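PDB 6OZE: endonuclease V from Homo sapiens, which cleaves inosine-containing RNA as a metal-dependent endoribonuclease whose catalytic domain belongs to the RNase H clan. Local coordinates for residues L185-L189 against L199-V203; L189-D193 against S220-I224. The protein carries 4 engineered substitutions. All coordinates share one frame; numbering follows the deposited sequence.

Contact 1: residues L185-L189 against L199-V203; sequences LGMAL and LYISV
The Tyr200 ring meets Ala188 obliquely, with Ala188 CB 4.0 Å from CE1 and nearly as close to CD1. Elsewhere the ring meets that of His161, the two planes about 25° apart, and Tyr200 OH is hydrogen-bonded to His161 NE2. Ala188 and Tyr200 form an antiparallel non-hydrogen-bonded pair. The Met187-Ile201 and Leu189-Leu199 pairs around it are hydrogen-bonded. Met187 and Ile201 exchange two backbone bonds, with Ile201 N 2.8 Å from Met187 O, and Leu189 and Leu199 exchange two more. Met187, Leu189, Leu199 and Ile201 share one face of the sheet. With chi1 -52°, Ile201 holds CG1 anti to its own carbonyl carbon, where it meets Leu189 CB at 4.1 Å. Helix 209-218 packs on this face, with Thr216 touching both Leu189 and Ile201. Beyond Gly186 and Ser202 a water links the strands: it accepts from Val203 N at 2.8 Å and donates to Leu185 O. Ser202 CB approaches Leu185 O at 3.3 Å. This is an antiparallel beta hairpin in the central mixed sheet of the RNase H-like fold, between strands 174-178 and 142-146.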
loop_
_atom_site.group_PDB
_atom_site.type_symbol
_atom_site.label_atom_id
_atom_site.label_comp_id
_atom_site.label_asym_id
_atom_site.label_seq_id
_atom_site.Cartn_x
_atom_site.Cartn_y
_atom_site.Cartn_z
ATOM N N LEU A 185 5.236 13.817 -4.561
ATOM C CA LEU A 185 5.485 12.526 -3.934
ATOM C C LEU A 185 4.226 11.687 -3.808
ATOM O O LEU A 185 4.322 10.463 -3.627
ATOM C CB LEU A 185 6.049 12.769 -2.535
ATOM C CG LEU A 185 7.319 13.616 -2.506
ATOM C CD1 LEU A 185 7.692 13.980 -1.078
ATOM C CD2 LEU A 185 8.449 12.872 -3.182
ATOM N N GLY A 186 3.061 12.312 -3.880
ATOM C CA GLY A 186 1.819 11.582 -3.740
ATOM C C GLY A 186 0.655 12.537 -3.837
ATOM O O GLY A 186 0.814 13.703 -4.211
ATOM N N MET A 187 -0.526 12.022 -3.511
ATOM C CA MET A 187 -1.749 12.806 -3.534
ATOM C C MET A 187 -2.558 12.517 -2.281
ATOM O O MET A 187 -2.610 11.374 -1.825
ATOM C CB MET A 187 -2.603 12.431 -4.751
ATOM C CG MET A 187 -1.878 12.536 -6.078
ATOM S SD MET A 187 -1.863 14.225 -6.668
ATOM C CE MET A 187 -3.594 14.533 -6.445
ATOM N N ALA A 188 -3.197 13.543 -1.736
ATOM C CA ALA A 188 -4.194 13.342 -0.701
ATOM C C ALA A 188 -5.518 13.155 -1.423
ATOM O O ALA A 188 -5.854 13.942 -2.316
ATOM C CB ALA A 188 -4.265 14.553 0.234
ATOM N N LEU A 189 -6.261 12.124 -1.049
ATOM C CA LEU A 189 -7.480 11.768 -1.755
ATOM C C LEU A 189 -8.619 11.660 -0.762
ATOM O O LEU A 189 -8.521 10.937 0.230
ATOM C CB LEU A 189 -7.307 10.401 -2.432
ATOM C CG LEU A 189 -8.598 9.740 -2.929
ATOM C CD1 LEU A 189 -9.211 10.538 -4.071
ATOM C CD2 LEU A 189 -8.322 8.285 -3.334
ATOM N N LEU A 199 -6.994 9.936 2.355
ATOM C CA LEU A 199 -5.943 8.941 2.249
ATOM C C LEU A 199 -4.747 9.563 1.549
ATOM O O LEU A 199 -4.873 10.522 0.790
ATOM C CB LEU A 199 -6.418 7.766 1.403
ATOM C CG LEU A 199 -7.783 7.170 1.700
ATOM C CD1 LEU A 199 -8.098 6.120 0.641
ATOM C CD2 LEU A 199 -7.789 6.547 3.077
ATOM N N TYR A 200 -3.568 9.016 1.807
ATOM C CA TYR A 200 -2.348 9.523 1.185
ATOM C C TYR A 200 -1.843 8.455 0.223
ATOM O O TYR A 200 -1.420 7.363 0.643
ATOM C CB TYR A 200 -1.319 9.920 2.240
ATOM C CG TYR A 200 -1.864 11.009 3.116
ATOM C CD1 TYR A 200 -1.794 12.342 2.718
ATOM C CD2 TYR A 200 -2.529 10.719 4.297
ATOM C CE1 TYR A 200 -2.320 13.346 3.493
ATOM C CE2 TYR A 200 -3.059 11.723 5.079
ATOM C CZ TYR A 200 -2.955 13.040 4.671
ATOM O OH TYR A 200 -3.482 14.048 5.443
ATOM N N ILE A 201 -1.901 8.764 -1.067
ATOM C CA ILE A 201 -1.659 7.799 -2.131
ATOM C C ILE A 201 -0.306 8.092 -2.760
ATOM O O ILE A 201 0.011 9.249 -3.049
ATOM C CB ILE A 201 -2.757 7.901 -3.207
ATOM C CG1 ILE A 201 -4.158 7.824 -2.573
ATOM C CG2 ILE A 201 -2.533 6.836 -4.299
ATOM C CD1 ILE A 201 -4.378 6.615 -1.708
ATOM N N SER A 202 0.487 7.040 -2.997
ATOM C CA SER A 202 1.728 7.241 -3.726
ATOM C C SER A 202 2.008 6.024 -4.592
ATOM O O SER A 202 1.458 4.939 -4.371
ATOM C CB SER A 202 2.888 7.567 -2.787
ATOM O OG SER A 202 3.106 6.485 -1.882
ATOM N N VAL A 203 2.824 6.241 -5.625
ATOM C CA VAL A 203 3.183 5.154 -6.531
ATOM C C VAL A 203 4.058 4.159 -5.795
ATOM O O VAL A 203 5.035 4.536 -5.142
ATOM C CB VAL A 203 3.935 5.701 -7.749
ATOM C CG1 VAL A 203 4.515 4.558 -8.572
ATOM C CG2 VAL A 203 3.013 6.578 -8.600
HETATM O O HOH W 1 3.714 8.927 -5.954
#

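Contact 2: residues L189-D193 against S220-I224. Engineered in segment 220-224: Ser220 (natural residue Cys).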
loop_
_atom_site.group_PDB
_atom_site.type_symbol
_atom_site.label_atom_id
_atom_site.label_comp_id
_atom_site.label_asym_id
_atom_site.label_seq_id
_atom_site.Cartn_x
_atom_site.Cartn_y
_atom_site.Cartn_z
ATOM N N LEU A 189 -6.261 12.124 -1.049
ATOM C CA LEU A 189 -7.480 11.768 -1.755
ATOM C C LEU A 189 -8.619 11.660 -0.762
ATOM O O LEU A 189 -8.521 10.937 0.230
ATOM C CB LEU A 189 -7.307 10.401 -2.432
ATOM C CG LEU A 189 -8.598 9.740 -2.929
ATOM C CD1 LEU A 189 -9.211 10.538 -4.071
ATOM C CD2 LEU A 189 -8.322 8.285 -3.334
ATOM N N ARG A 190 -9.697 12.398 -1.016
ATOM C CA ARG A 190 -10.929 12.148 -0.280
ATOM C C ARG A 190 -11.585 10.916 -0.890
ATOM O O ARG A 190 -11.969 10.908 -2.061
ATOM C CB ARG A 190 -11.859 13.357 -0.320
ATOM C CG ARG A 190 -13.143 13.092 0.449
ATOM C CD ARG A 190 -13.834 14.404 0.791
ATOM N NE ARG A 190 -15.047 14.213 1.575
ATOM C CZ ARG A 190 -15.618 15.176 2.297
ATOM N NH1 ARG A 190 -15.068 16.385 2.342
ATOM N NH2 ARG A 190 -16.728 14.934 2.983
ATOM N N SER A 191 -11.672 9.845 -0.111
ATOM C CA SER A 191 -12.165 8.587 -0.645
ATOM C C SER A 191 -13.645 8.345 -0.386
ATOM O O SER A 191 -14.178 7.339 -0.849
ATOM C CB SER A 191 -11.340 7.441 -0.071
ATOM O OG SER A 191 -11.390 7.495 1.341
ATOM N N HIS A 192 -14.327 9.239 0.330
ATOM C CA HIS A 192 -15.713 8.990 0.698
ATOM C C HIS A 192 -16.396 10.324 0.945
ATOM O O HIS A 192 -15.784 11.240 1.490
ATOM C CB HIS A 192 -15.795 8.101 1.950
ATOM C CG HIS A 192 -17.160 7.552 2.221
ATOM N ND1 HIS A 192 -18.107 8.237 2.952
ATOM C CD2 HIS A 192 -17.734 6.378 1.868
ATOM C CE1 HIS A 192 -19.206 7.509 3.035
ATOM N NE2 HIS A 192 -19.006 6.376 2.386
ATOM N N ASP A 193 -17.669 10.421 0.544
ATOM C CA ASP A 193 -18.393 11.681 0.679
ATOM C C ASP A 193 -18.551 12.100 2.135
ATOM O O ASP A 193 -18.660 13.299 2.422
ATOM C CB ASP A 193 -19.780 11.566 0.042
ATOM C CG ASP A 193 -19.758 11.704 -1.470
ATOM O OD1 ASP A 193 -18.699 12.030 -2.041
ATOM O OD2 ASP A 193 -20.825 11.485 -2.092
ATOM N N SER A 220 -13.048 2.339 -3.578
ATOM C CA SER A 220 -13.498 2.800 -2.268
ATOM C C SER A 220 -15.022 2.747 -2.190
ATOM O O SER A 220 -15.716 3.535 -2.837
ATOM C CB SER A 220 -12.975 4.205 -1.978
ATOM O OG SER A 220 -11.562 4.187 -1.863
ATOM N N ARG A 221 -15.537 1.810 -1.407
ATOM C CA ARG A 221 -16.945 1.742 -1.045
ATOM C C ARG A 221 -17.188 2.463 0.275
ATOM O O ARG A 221 -18.202 3.153 0.442
ATOM C CB ARG A 221 -17.340 0.263 -0.933
ATOM C CG ARG A 221 -18.754 -0.014 -0.475
ATOM C CD ARG A 221 -19.032 -1.514 -0.515
ATOM N NE ARG A 221 -19.080 -2.016 -1.886
ATOM C CZ ARG A 221 -18.857 -3.279 -2.236
ATOM N NH1 ARG A 221 -18.556 -4.185 -1.317
ATOM N NH2 ARG A 221 -18.926 -3.635 -3.513
ATOM N N PHE A 222 -16.260 2.316 1.209
ATOM C CA PHE A 222 -16.152 3.073 2.443
ATOM C C PHE A 222 -14.893 3.938 2.348
ATOM O O PHE A 222 -14.300 4.080 1.272
ATOM C CB PHE A 222 -16.157 2.092 3.625
ATOM C CG PHE A 222 -17.338 1.162 3.629
ATOM C CD1 PHE A 222 -18.573 1.591 4.094
ATOM C CD2 PHE A 222 -17.222 -0.137 3.156
ATOM C CE1 PHE A 222 -19.668 0.736 4.097
ATOM C CE2 PHE A 222 -18.310 -0.994 3.155
ATOM C CZ PHE A 222 -19.536 -0.556 3.628
ATOM N N ARG A 223 -14.465 4.521 3.472
ATOM C CA ARG A 223 -13.291 5.390 3.411
ATOM C C ARG A 223 -12.031 4.600 3.069
ATOM O O ARG A 223 -11.211 5.040 2.258
ATOM C CB ARG A 223 -13.121 6.180 4.713
ATOM C CG ARG A 223 -11.944 7.150 4.676
ATOM C CD ARG A 223 -11.545 7.647 6.066
ATOM N NE ARG A 223 -10.192 8.208 6.056
ATOM C CZ ARG A 223 -9.158 7.701 6.717
ATOM N NH1 ARG A 223 -9.309 6.618 7.471
ATOM N NH2 ARG A 223 -7.969 8.283 6.633
ATOM N N ILE A 224 -11.855 3.427 3.660
ATOM C CA ILE A 224 -10.689 2.601 3.340
ATOM C C ILE A 224 -11.002 1.781 2.090
ATOM O O ILE A 224 -12.013 1.058 2.078
ATOM C CB ILE A 224 -10.368 1.692 4.518
ATOM C CG1 ILE A 224 -10.195 2.524 5.787
ATOM C CG2 ILE A 224 -9.126 0.845 4.221
ATOM C CD1 ILE A 224 -9.101 3.561 5.680
HETATM O O HOH W 2 -16.475 5.687 -1.006
#
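With chi1 56°, Ser191 holds OG between its backbone N and carbonyl carbon, which faces the hydroxyl to Arg223 O. His192 has CG anti to its backbone N, chi1 -167°, which lays its ring beside the backbone of 221-222. The serine hydroxyl donates to Arg223 O at 2.6 Å. It approaches in the carbonyl plane on a lone pair, with a C=O...OG angle of 121°. Arg223 CG packs against the same hydroxyl, 3.4 Å from Ser191 OG. The extended Arg223 chain then carries NE to Arg197 O.

Arg221 O lies at the edge of the His192 ring, in its plane, 3.6 Å from CD2. The alpha carbon of Phe222 is nearly as close to CD2 but meets the ring obliquely. His192 ND1 is hydrogen-bonded to Arg194 N, which helps fix the ring's rotation. Engineered Ser220 brings CB to 3.5 Å from Ser191 O, while its OG is hydrogen-bonded to Thr216 O. A water donates to both Ser191 O and Ser220 O, joining the two backbones where they do not bond directly.

In the modelled conformer, one of two, Arg190 NE donates to His192 O within its own loop. The arrangement is loop-to-loop packing at the margin of the RNase H-like fold: the loop between strands 184-189 and 199-205 meets the connection between helices 209-218 and 226-242.

How the contacts relate
From the N terminus, the chain reaches strand 184-189, passes through the loop 190-198 and returns as strand 199-205. Contact 1 closes this short hairpin loop. The chain then runs through helix 209-218 to 220-224, where contact 2 closes a longer loop back onto 190-193. Leu189 belongs to both contacts. The spans 185-203 and 189-224 overlap without either enclosing the other, so the contacts interleave. They touch through Leu199: CD1 lies 3.6 Å from Ser191 CB, and CD2 packs on Ile224. Together they tie two inner strands of the sheet, through the loop that joins them, to the connection between helices 209-218 and 226-242.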